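Local atomic coordinates of Emp46p (Saccharomyces cerevisiae, PDB entry 2A6V), a protein that serves as a cargo receptor with a lectin-type carbohydrate recognition domain, binds potassium in this crystal form and is involved in the secretion of glycoproteins. Residues W7-L13 with K214-D219; E25-W29 with W55-E59; G83-F87 with S209-L213; E123-L129 with Y143-F149. All coordinates share one frame. Residues are numbered along the deposited sequence.

Contact 1. Residues W7-L13 with K214-D219; sequences WNKGYSL and KMKLYD
Trp7, Met215 and Leu217 give up the most surface where the N-terminal loop lies along strand 209-218, running against it: Trp7 faces Tyr218, Ser12 faces Lys216 and Leu13 faces Met215, with CA atoms 4.5, 4.5 and 5.2 Å apart. Trp7 is extended with a p chi1. Its six-membered ring covers Lys216, whose CE sits 3.7 Å from the ring centroid over the face, while NZ makes an off-centre cation-pi contact at 4.0 Å. Trp7 CB in turn rests on the Tyr218 ring, 3.9 Å from its centroid. Asn8 N donates to Leu217 O (2.8 Å) and Asn8 ND2 to Asp219 OD1 (3.1 Å), an oxygen also bonded to Tyr60 OH. The chain then makes a short 3-10 turn at Lys9 and Gly10. In this legume-lectin-like beta sandwich, strand 209-218 uses its even residues 214, 216 and 218 to bond to strand 66-75, and the N-terminal loop takes up the backbone groups of Met215 and Leu217 on the other edge. Leu217 N donates to Ser12 OG (3.1 Å), which itself donates to Asn8 O (2.7 Å). Leu13 N donates to Met215 O (2.9 Å), and water 1 joins Met215 N (3.1 Å) to Leu13 O (3.0 Å). Met215 (chi1 t, chi2 m) brings CE to 3.3 Å from Tyr11 O and CB to 3.8 Å from Leu13 CD1; Leu217 CD1 lies 4.1 Å from Tyr11 CB.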
# COMPACT_ATOMS: atom_id res chain seq x y z
N TRP A 7 -8.90 16.13 4.74
CA TRP A 7 -7.99 15.04 5.04
C TRP A 7 -7.15 15.36 6.27
O TRP A 7 -6.94 16.52 6.62
CB TRP A 7 -7.12 14.64 3.85
CG TRP A 7 -6.16 15.68 3.41
CD1 TRP A 7 -4.93 15.92 3.93
CD2 TRP A 7 -6.33 16.60 2.33
NE1 TRP A 7 -4.33 16.96 3.26
CE2 TRP A 7 -5.16 17.39 2.26
CE3 TRP A 7 -7.36 16.84 1.40
CZ2 TRP A 7 -4.99 18.40 1.32
CZ3 TRP A 7 -7.18 17.85 0.46
CH2 TRP A 7 -6.01 18.62 0.43
N ASN A 8 -6.72 14.30 6.93
CA ASN A 8 -5.94 14.37 8.13
C ASN A 8 -4.48 14.54 7.73
O ASN A 8 -3.83 13.59 7.32
CB ASN A 8 -6.15 13.07 8.91
CG ASN A 8 -5.45 13.06 10.24
OD1 ASN A 8 -4.43 13.73 10.43
ND2 ASN A 8 -5.97 12.27 11.16
N LYS A 9 -3.98 15.77 7.85
CA LYS A 9 -2.62 16.12 7.40
C LYS A 9 -1.56 15.29 8.07
O LYS A 9 -0.58 14.91 7.43
CB LYS A 9 -2.34 17.60 7.65
CG LYS A 9 -3.09 18.52 6.71
CD LYS A 9 -2.81 19.97 7.06
CE LYS A 9 -3.09 20.88 5.88
NZ LYS A 9 -4.51 20.77 5.47
N GLY A 10 -1.76 14.99 9.35
CA GLY A 10 -0.81 14.22 10.13
C GLY A 10 -0.59 12.79 9.65
O GLY A 10 0.46 12.21 9.90
N TYR A 11 -1.59 12.23 8.97
CA TYR A 11 -1.49 10.88 8.42
C TYR A 11 -1.60 10.85 6.89
O TYR A 11 -2.01 9.86 6.30
CB TYR A 11 -2.59 10.03 9.05
CG TYR A 11 -2.38 9.74 10.52
CD1 TYR A 11 -1.77 8.57 10.92
CD2 TYR A 11 -2.80 10.63 11.50
CE1 TYR A 11 -1.56 8.28 12.27
CE2 TYR A 11 -2.60 10.35 12.85
CZ TYR A 11 -1.98 9.18 13.23
OH TYR A 11 -1.80 8.91 14.58
N SER A 12 -1.21 11.94 6.25
CA SER A 12 -1.17 12.05 4.80
C SER A 12 0.20 12.45 4.31
O SER A 12 1.05 12.89 5.10
CB SER A 12 -2.20 13.07 4.30
OG SER A 12 -3.51 12.77 4.75
N LEU A 13 0.47 12.23 3.04
CA LEU A 13 1.62 12.84 2.40
C LEU A 13 1.26 14.28 2.08
O LEU A 13 0.13 14.59 1.73
CB LEU A 13 2.01 12.12 1.11
CG LEU A 13 2.81 10.83 1.26
CD1 LEU A 13 2.94 10.13 -0.10
CD2 LEU A 13 4.21 11.09 1.91
N LYS A 214 0.67 10.49 -4.47
CA LYS A 214 -0.17 11.14 -3.48
C LYS A 214 -0.62 10.10 -2.47
O LYS A 214 -0.71 8.90 -2.77
CB LYS A 214 -1.37 11.82 -4.12
CG LYS A 214 -2.24 12.66 -3.23
CD LYS A 214 -3.26 13.53 -4.06
CE LYS A 214 -3.65 12.93 -5.40
NZ LYS A 214 -4.76 13.71 -6.06
N MET A 215 -0.85 10.55 -1.25
CA MET A 215 -1.52 9.72 -0.25
C MET A 215 -2.28 10.60 0.73
O MET A 215 -1.72 11.56 1.25
CB MET A 215 -0.53 8.81 0.49
CG MET A 215 -1.18 7.88 1.55
SD MET A 215 -1.51 8.71 3.13
CE MET A 215 -2.17 7.41 4.10
N LYS A 216 -3.55 10.31 0.94
CA LYS A 216 -4.40 11.04 1.86
C LYS A 216 -5.14 10.06 2.74
O LYS A 216 -5.59 9.02 2.27
CB LYS A 216 -5.42 11.88 1.12
CG LYS A 216 -4.86 13.01 0.29
CD LYS A 216 -5.97 13.81 -0.40
CE LYS A 216 -5.41 15.01 -1.17
NZ LYS A 216 -6.43 15.62 -2.08
N LEU A 217 -5.27 10.39 4.01
CA LEU A 217 -6.14 9.67 4.91
C LEU A 217 -7.21 10.64 5.37
O LEU A 217 -6.91 11.81 5.61
CB LEU A 217 -5.39 9.10 6.12
CG LEU A 217 -6.25 8.40 7.18
CD1 LEU A 217 -5.48 7.30 7.86
CD2 LEU A 217 -6.85 9.37 8.25
N TYR A 218 -8.44 10.16 5.49
CA TYR A 218 -9.56 10.94 6.00
C TYR A 218 -10.16 10.21 7.19
O TYR A 218 -10.32 8.99 7.18
CB TYR A 218 -10.66 11.12 4.93
CG TYR A 218 -10.25 11.71 3.61
CD1 TYR A 218 -10.58 13.03 3.27
CD2 TYR A 218 -9.55 10.96 2.67
CE1 TYR A 218 -10.19 13.56 2.04
CE2 TYR A 218 -9.17 11.48 1.46
CZ TYR A 218 -9.49 12.78 1.15
OH TYR A 218 -9.09 13.28 -0.08
N ASP A 219 -10.55 10.98 8.20
CA ASP A 219 -11.12 10.42 9.41
C ASP A 219 -12.61 10.13 9.22
O ASP A 219 -13.43 10.38 10.10
CB ASP A 219 -10.95 11.41 10.58
CG ASP A 219 -9.51 11.66 10.98
OD1 ASP A 219 -8.62 10.80 10.80
OD2 ASP A 219 -9.17 12.72 11.55
O HOH W 1 -0.26 13.57 -1.05

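Contact 2. Residues E25-W29 with W55-E59; sequences ELSQW and WLKPE. With K (potassium ion), chain D.
A potassium site sits on the type I beta turn Leu26-Trp29, which links helix 22-25 to strand 29-33 at the edge of one sheet of the sandwich. The turn closes through Trp29 N to Leu26 O (3.0 Å). Leu26 O and Trp29 O hold the ion at 2.8 and 2.6 Å, with water 3 at 2.9 Å and water 2 at 3.2 Å. Where the turn runs into strand 29-33, Trp29 and Leu56 form an antiparallel non-hydrogen-bonded pair, CA-CA 4.6 Å. Beyond that pair Lys57 N donates to Gln28 O (2.8 Å). Trp29 (chi1 m, chi2 86°) lays its six-membered ring over Leu56, with Leu56 CG 3.6 Å from the ring centroid, and Trp29 NE1 bonds to Ser12 O. Lys57, nearly all-trans beyond an m chi1, reaches back so that NZ donates to Ser27 O (2.8 Å) and to water 2 (2.8 Å). The protein's ligands are thus neutral main-chain carbonyls, with an ammonium group in the second shell, chemistry that suits a monovalent cation.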
# COMPACT_ATOMS: atom_id res chain seq x y z
N GLU A 25 8.26 18.65 5.98
CA GLU A 25 6.95 18.26 5.48
C GLU A 25 6.81 16.74 5.41
O GLU A 25 5.70 16.26 5.32
CB GLU A 25 6.65 18.91 4.12
CG GLU A 25 6.74 20.43 4.14
CD GLU A 25 6.62 21.04 2.75
OE1 GLU A 25 7.58 21.73 2.34
OE2 GLU A 25 5.59 20.80 2.09
N LEU A 26 7.92 16.02 5.49
CA LEU A 26 7.87 14.55 5.52
C LEU A 26 8.26 13.97 6.88
O LEU A 26 8.59 12.80 6.99
CB LEU A 26 8.76 13.96 4.42
CG LEU A 26 8.38 14.32 2.98
CD1 LEU A 26 9.51 13.89 2.04
CD2 LEU A 26 7.08 13.67 2.62
N SER A 27 8.20 14.78 7.93
CA SER A 27 8.66 14.36 9.25
C SER A 27 7.92 13.18 9.86
O SER A 27 8.48 12.43 10.64
CB SER A 27 8.64 15.55 10.22
OG SER A 27 7.32 15.91 10.55
N GLN A 28 6.67 12.99 9.43
CA GLN A 28 5.81 11.93 9.93
C GLN A 28 6.00 10.62 9.12
O GLN A 28 5.33 9.63 9.42
CB GLN A 28 4.35 12.41 9.87
CG GLN A 28 3.92 13.41 10.95
CD GLN A 28 4.53 13.23 12.31
OE1 GLN A 28 5.39 14.03 12.73
NE2 GLN A 28 4.09 12.22 13.02
N TRP A 29 6.89 10.62 8.13
CA TRP A 29 7.10 9.48 7.23
C TRP A 29 8.50 8.93 7.34
O TRP A 29 9.49 9.69 7.42
CB TRP A 29 6.84 9.88 5.77
CG TRP A 29 5.40 10.11 5.49
CD1 TRP A 29 4.70 11.26 5.68
CD2 TRP A 29 4.47 9.14 5.02
NE1 TRP A 29 3.37 11.09 5.37
CE2 TRP A 29 3.20 9.78 4.95
CE3 TRP A 29 4.56 7.79 4.67
CZ2 TRP A 29 2.04 9.12 4.51
CZ3 TRP A 29 3.41 7.12 4.23
CH2 TRP A 29 2.18 7.80 4.16
N TRP A 55 6.48 4.49 5.16
CA TRP A 55 5.65 4.14 6.30
C TRP A 55 5.34 5.37 7.14
O TRP A 55 6.22 6.18 7.42
CB TRP A 55 6.36 3.10 7.18
CG TRP A 55 6.40 1.71 6.62
CD1 TRP A 55 7.42 1.13 5.94
CD2 TRP A 55 5.38 0.72 6.74
NE1 TRP A 55 7.10 -0.16 5.62
CE2 TRP A 55 5.85 -0.44 6.11
CE3 TRP A 55 4.12 0.70 7.35
CZ2 TRP A 55 5.09 -1.60 6.03
CZ3 TRP A 55 3.36 -0.48 7.27
CH2 TRP A 55 3.87 -1.60 6.63
N LEU A 56 4.10 5.53 7.55
CA LEU A 56 3.77 6.55 8.55
C LEU A 56 4.35 6.16 9.90
O LEU A 56 4.23 5.02 10.34
CB LEU A 56 2.26 6.75 8.68
CG LEU A 56 1.68 7.75 7.69
CD1 LEU A 56 0.22 7.46 7.47
CD2 LEU A 56 1.89 9.20 8.19
N LYS A 57 5.02 7.11 10.55
CA LYS A 57 5.60 6.87 11.87
C LYS A 57 4.52 6.68 12.96
O LYS A 57 4.56 5.69 13.68
CB LYS A 57 6.57 8.00 12.26
CG LYS A 57 7.87 8.06 11.45
CD LYS A 57 8.76 9.25 11.90
CE LYS A 57 9.90 9.48 10.92
NZ LYS A 57 10.64 10.77 11.22
N PRO A 58 3.54 7.57 13.06
CA PRO A 58 2.52 7.41 14.11
C PRO A 58 1.56 6.28 13.75
O PRO A 58 1.19 6.14 12.58
CB PRO A 58 1.78 8.74 14.08
CG PRO A 58 1.92 9.25 12.71
CD PRO A 58 3.26 8.74 12.23
N GLU A 59 1.19 5.47 14.72
CA GLU A 59 0.10 4.52 14.54
C GLU A 59 -1.21 5.27 14.50
O GLU A 59 -1.38 6.30 15.16
CB GLU A 59 0.07 3.50 15.68
CG GLU A 59 1.35 2.69 15.77
CD GLU A 59 1.20 1.42 16.57
OE1 GLU A 59 0.51 1.46 17.62
OE2 GLU A 59 1.79 0.40 16.16
K K D . 11.11 11.64 6.98
O HOH W 2 12.80 10.62 9.48
O HOH W 3 12.39 12.73 4.58

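Contact 3. Residues G83-F87 with S209-L213; sequences GGLAF and SFEIL
Two sheets face each other in the concanavalin-like beta sandwich, and here strand 84-87 of one packs on strand 209-213 of the other. The strand axes approach to 8.3 Å with their N-to-C directions 29° apart, and no hydrogen bond crosses the gap; side chains fill it. Leu85 and Phe210 stand opposite, CA-CA 6.8 Å, each pointing its CB toward the other strand. Phe210 takes chi1 m with chi2 -73°, which carries its ring over the backbone at Gly84 and Leu85: Gly84 C and Leu85 N lie over one ring face, and Phe210 CZ comes within 3.7 Å of Gly84 CA. A CB on Gly84 would point away from Phe210, whereas one on Gly83 would come 4.0 Å from Phe210 CE2. Leu85 (chi1 t, chi2 p) sets CB 3.6 Å from Phe210 CD1 and extends CD1 the other way along the strand to 4.5 Å from Ile212 CD1. Leu85 also packs on Phe72 and Leu44, and Ile212 on Trp70, so the interior continues on strand 66-75. Between Phe210 and Ile212, Glu211 points its CB away from strand 84-87; its OE2 accepts from Ser209 OG (2.7 Å), and the carboxylate also makes salt bridges to Arg73 and Arg41. The last pair is Phe87 (chi1 m, chi2 -83°) with Ile212 (chi1 m, chi2 m), where the isoleucine CD1 stops 4.1 Å from Phe87 CE1.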
# COMPACT_ATOMS: atom_id res chain seq x y z
N GLY A 83 8.21 -8.90 -9.32
CA GLY A 83 8.13 -7.64 -8.62
C GLY A 83 6.70 -7.22 -8.41
O GLY A 83 5.79 -7.67 -9.10
N GLY A 84 6.48 -6.35 -7.44
CA GLY A 84 5.14 -5.90 -7.13
C GLY A 84 5.13 -4.77 -6.14
O GLY A 84 6.17 -4.41 -5.58
N LEU A 85 3.92 -4.23 -5.90
CA LEU A 85 3.65 -3.06 -5.10
C LEU A 85 2.58 -3.40 -4.06
O LEU A 85 1.49 -3.88 -4.39
CB LEU A 85 3.17 -1.94 -6.01
CG LEU A 85 2.56 -0.71 -5.36
CD1 LEU A 85 3.53 0.09 -4.52
CD2 LEU A 85 1.97 0.20 -6.44
N ALA A 86 2.89 -3.19 -2.79
CA ALA A 86 2.03 -3.56 -1.66
C ALA A 86 1.58 -2.35 -0.87
O ALA A 86 2.36 -1.40 -0.69
CB ALA A 86 2.73 -4.56 -0.75
N PHE A 87 0.35 -2.40 -0.38
CA PHE A 87 -0.19 -1.42 0.54
C PHE A 87 -0.56 -2.15 1.81
O PHE A 87 -1.25 -3.17 1.74
CB PHE A 87 -1.40 -0.73 -0.08
CG PHE A 87 -1.05 0.01 -1.32
CD1 PHE A 87 -0.52 1.28 -1.24
CD2 PHE A 87 -1.22 -0.57 -2.57
CE1 PHE A 87 -0.16 1.96 -2.39
CE2 PHE A 87 -0.86 0.10 -3.71
CZ PHE A 87 -0.33 1.38 -3.62
N SER A 209 9.31 0.72 -12.50
CA SER A 209 9.35 1.88 -11.61
C SER A 209 8.02 2.02 -10.89
O SER A 209 7.05 2.54 -11.44
CB SER A 209 9.69 3.15 -12.40
OG SER A 209 9.89 4.23 -11.48
N PHE A 210 7.99 1.55 -9.65
CA PHE A 210 6.81 1.70 -8.80
C PHE A 210 6.89 3.03 -8.10
O PHE A 210 7.87 3.33 -7.43
CB PHE A 210 6.73 0.56 -7.78
CG PHE A 210 6.48 -0.79 -8.40
CD1 PHE A 210 5.23 -1.10 -8.90
CD2 PHE A 210 7.49 -1.73 -8.49
CE1 PHE A 210 4.97 -2.34 -9.45
CE2 PHE A 210 7.23 -2.98 -9.05
CZ PHE A 210 5.96 -3.27 -9.53
N GLU A 211 5.84 3.83 -8.26
CA GLU A 211 5.85 5.24 -7.86
C GLU A 211 4.63 5.62 -7.06
O GLU A 211 3.53 5.14 -7.35
CB GLU A 211 5.97 6.14 -9.07
CG GLU A 211 7.08 5.71 -10.01
CD GLU A 211 7.33 6.64 -11.17
OE1 GLU A 211 6.61 7.65 -11.31
OE2 GLU A 211 8.26 6.37 -11.95
N ILE A 212 4.80 6.49 -6.06
CA ILE A 212 3.72 7.03 -5.25
C ILE A 212 3.61 8.54 -5.53
O ILE A 212 4.57 9.29 -5.27
CB ILE A 212 3.95 6.76 -3.75
CG1 ILE A 212 4.07 5.25 -3.48
CG2 ILE A 212 2.86 7.37 -2.93
CD1 ILE A 212 2.81 4.43 -3.74
N LEU A 213 2.46 9.00 -5.99
CA LEU A 213 2.27 10.40 -6.33
C LEU A 213 1.54 11.17 -5.24
O LEU A 213 1.75 12.38 -5.09
CB LEU A 213 1.48 10.52 -7.64
CG LEU A 213 2.32 10.36 -8.91
CD1 LEU A 213 2.88 8.98 -9.06
CD2 LEU A 213 1.45 10.76 -10.08

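Contact 4. Residues E123-L129 with Y143-F149. With K (potassium ion), chain C.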
# COMPACT_ATOMS: atom_id res chain seq x y z
N GLU A 123 -2.09 -10.05 -13.89
CA GLU A 123 -2.09 -8.65 -13.48
C GLU A 123 -3.33 -8.35 -12.64
O GLU A 123 -4.46 -8.44 -13.12
CB GLU A 123 -2.04 -7.81 -14.73
CG GLU A 123 -1.35 -6.50 -14.58
CD GLU A 123 -1.10 -5.78 -15.90
OE1 GLU A 123 -0.72 -4.60 -15.79
OE2 GLU A 123 -1.28 -6.34 -17.01
N SER A 124 -3.13 -8.06 -11.36
CA SER A 124 -4.22 -8.10 -10.41
C SER A 124 -3.94 -7.38 -9.11
O SER A 124 -2.78 -7.06 -8.81
CB SER A 124 -4.58 -9.56 -10.08
OG SER A 124 -3.48 -10.21 -9.48
N VAL A 125 -5.02 -7.11 -8.36
CA VAL A 125 -5.01 -6.78 -6.95
C VAL A 125 -5.40 -8.05 -6.20
O VAL A 125 -6.44 -8.64 -6.49
CB VAL A 125 -6.03 -5.66 -6.61
CG1 VAL A 125 -6.03 -5.33 -5.15
CG2 VAL A 125 -5.76 -4.42 -7.42
N THR A 126 -4.57 -8.47 -5.27
CA THR A 126 -4.90 -9.57 -4.36
C THR A 126 -4.73 -9.12 -2.93
O THR A 126 -3.76 -8.41 -2.62
CB THR A 126 -4.06 -10.84 -4.65
OG1 THR A 126 -2.67 -10.51 -4.82
CG2 THR A 126 -4.53 -11.50 -5.95
N ALA A 127 -5.69 -9.44 -2.09
CA ALA A 127 -5.73 -8.99 -0.71
C ALA A 127 -5.53 -10.17 0.23
O ALA A 127 -6.24 -11.18 0.12
CB ALA A 127 -7.04 -8.28 -0.43
N TYR A 128 -4.57 -10.04 1.14
CA TYR A 128 -4.19 -11.11 2.03
C TYR A 128 -4.30 -10.63 3.47
O TYR A 128 -3.93 -9.50 3.80
CB TYR A 128 -2.73 -11.49 1.78
CG TYR A 128 -2.45 -12.17 0.48
CD1 TYR A 128 -2.33 -13.56 0.42
CD2 TYR A 128 -2.25 -11.46 -0.69
CE1 TYR A 128 -2.04 -14.20 -0.76
CE2 TYR A 128 -1.95 -12.12 -1.91
CZ TYR A 128 -1.87 -13.51 -1.92
OH TYR A 128 -1.58 -14.18 -3.09
N LEU A 129 -4.76 -11.52 4.34
CA LEU A 129 -4.73 -11.31 5.77
C LEU A 129 -3.77 -12.29 6.41
O LEU A 129 -3.70 -13.45 6.01
CB LEU A 129 -6.13 -11.53 6.34
CG LEU A 129 -7.11 -10.39 6.22
CD1 LEU A 129 -8.53 -10.90 6.56
CD2 LEU A 129 -6.72 -9.25 7.14
N TYR A 143 -5.34 -15.64 -0.78
CA TYR A 143 -5.90 -14.29 -0.63
C TYR A 143 -7.40 -14.43 -0.38
O TYR A 143 -8.02 -15.44 -0.77
CB TYR A 143 -5.62 -13.42 -1.87
CG TYR A 143 -5.94 -14.07 -3.20
CD1 TYR A 143 -7.24 -14.12 -3.68
CD2 TYR A 143 -4.93 -14.61 -3.99
CE1 TYR A 143 -7.51 -14.71 -4.89
CE2 TYR A 143 -5.20 -15.21 -5.21
CZ TYR A 143 -6.52 -15.27 -5.63
OH TYR A 143 -6.85 -15.86 -6.86
N PHE A 144 -7.98 -13.45 0.29
CA PHE A 144 -9.41 -13.47 0.62
C PHE A 144 -10.26 -12.69 -0.38
O PHE A 144 -11.48 -12.86 -0.43
CB PHE A 144 -9.68 -12.98 2.03
CG PHE A 144 -9.47 -11.52 2.22
CD1 PHE A 144 -10.50 -10.60 1.96
CD2 PHE A 144 -8.26 -11.04 2.67
CE1 PHE A 144 -10.29 -9.23 2.13
CE2 PHE A 144 -8.05 -9.68 2.83
CZ PHE A 144 -9.07 -8.78 2.58
N ALA A 145 -9.62 -11.86 -1.18
CA ALA A 145 -10.30 -11.10 -2.21
C ALA A 145 -9.35 -10.74 -3.33
O ALA A 145 -8.13 -10.74 -3.16
CB ALA A 145 -10.90 -9.85 -1.63
N SER A 146 -9.91 -10.43 -4.49
CA SER A 146 -9.10 -10.12 -5.66
C SER A 146 -9.92 -9.39 -6.71
O SER A 146 -11.14 -9.44 -6.71
CB SER A 146 -8.47 -11.37 -6.25
OG SER A 146 -9.45 -12.18 -6.88
N CYS A 147 -9.21 -8.74 -7.61
CA CYS A 147 -9.75 -8.30 -8.90
C CYS A 147 -8.63 -8.25 -9.93
O CYS A 147 -7.44 -8.16 -9.59
CB CYS A 147 -10.46 -6.96 -8.80
SG CYS A 147 -9.39 -5.55 -8.37
N LEU A 148 -8.98 -8.32 -11.20
CA LEU A 148 -8.03 -8.18 -12.27
C LEU A 148 -7.91 -6.67 -12.51
O LEU A 148 -8.91 -5.96 -12.55
CB LEU A 148 -8.50 -8.92 -13.52
CG LEU A 148 -8.85 -10.38 -13.30
CD1 LEU A 148 -9.25 -11.01 -14.64
CD2 LEU A 148 -7.70 -11.15 -12.65
N PHE A 149 -6.68 -6.21 -12.63
CA PHE A 149 -6.43 -4.77 -12.75
C PHE A 149 -5.11 -4.51 -13.48
O PHE A 149 -4.05 -5.02 -13.11
CB PHE A 149 -6.39 -4.13 -11.35
CG PHE A 149 -6.27 -2.64 -11.39
CD1 PHE A 149 -7.35 -1.85 -11.70
CD2 PHE A 149 -5.03 -2.04 -11.23
CE1 PHE A 149 -7.22 -0.48 -11.77
CE2 PHE A 149 -4.91 -0.66 -11.30
CZ PHE A 149 -5.99 0.10 -11.57
K K C . -1.44 -17.03 -3.36
O HOH W 4 -1.43 -16.89 -6.18
O HOH W 5 -3.92 -18.37 -3.72
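Five backbone hydrogen bonds zip the two segments together. Val125 and Cys147 exchange a pair (Val125 N to Cys147 O 2.9 Å, Cys147 N to Val125 O 3.0 Å), Ala127 N donates to Ala145 O (3.0 Å), and Ala127 O accepts from Phe144 N (2.9 Å). Phe149 N closes the far end on Glu123 O (3.2 Å). Tyr128 OH binds potassium at 2.9 Å with waters 4 and 5; Ile138, Glu139 and Ser141, from the connection between the segments, complete the site. The strands run antiparallel, 177° apart with axes 4.7 Å from each other, and 145-148 is an outermost strand of its sheet in the lectin sandwich. Val125, Ala127, Ala145 and Cys147 share the face turned to strand 179-184, an outermost strand of the opposing sheet, where Cys147 forms a disulfide with Cys181. Ser124, Thr126, Ser146 and Leu148 line the other face. There Tyr143 CB sits 3.7 Å from the centroid of the Tyr128 ring, the two rings meeting in an offset edge-to-face pair, while Thr126 CG2 covers the Tyr143 ring, 3.9 Å from its centroid. On the side of Ala127, Phe144 brings CZ to 3.7 Å from Ala127 CB and CE2 to 3.6 Å from Leu129 CG.

How the contacts relate
From the N terminus, the chain opens contact 1 first and closes it last: it ties the N-terminal loop 7-13 to strand 209-218, and the loop so closed encloses the other three contacts. Contact 2 opens and closes early, within 25-59. Contact 3 follows in series, opening at 83-87 and closing at 209-213, and contact 4 is nested inside it. None cross. Contacts 1 and 3 share strand 209-218, and they touch through Leu13 and Ile212. Contacts 1 and 2 meet directly, with Tyr11 OH 2.7 Å from Glu59 O. Contact 3 joins the two sheets through the interior, whereas contacts 2 and 4, with centres about 27 Å apart, lie at opposite edges of one sheet, each beside a potassium ion.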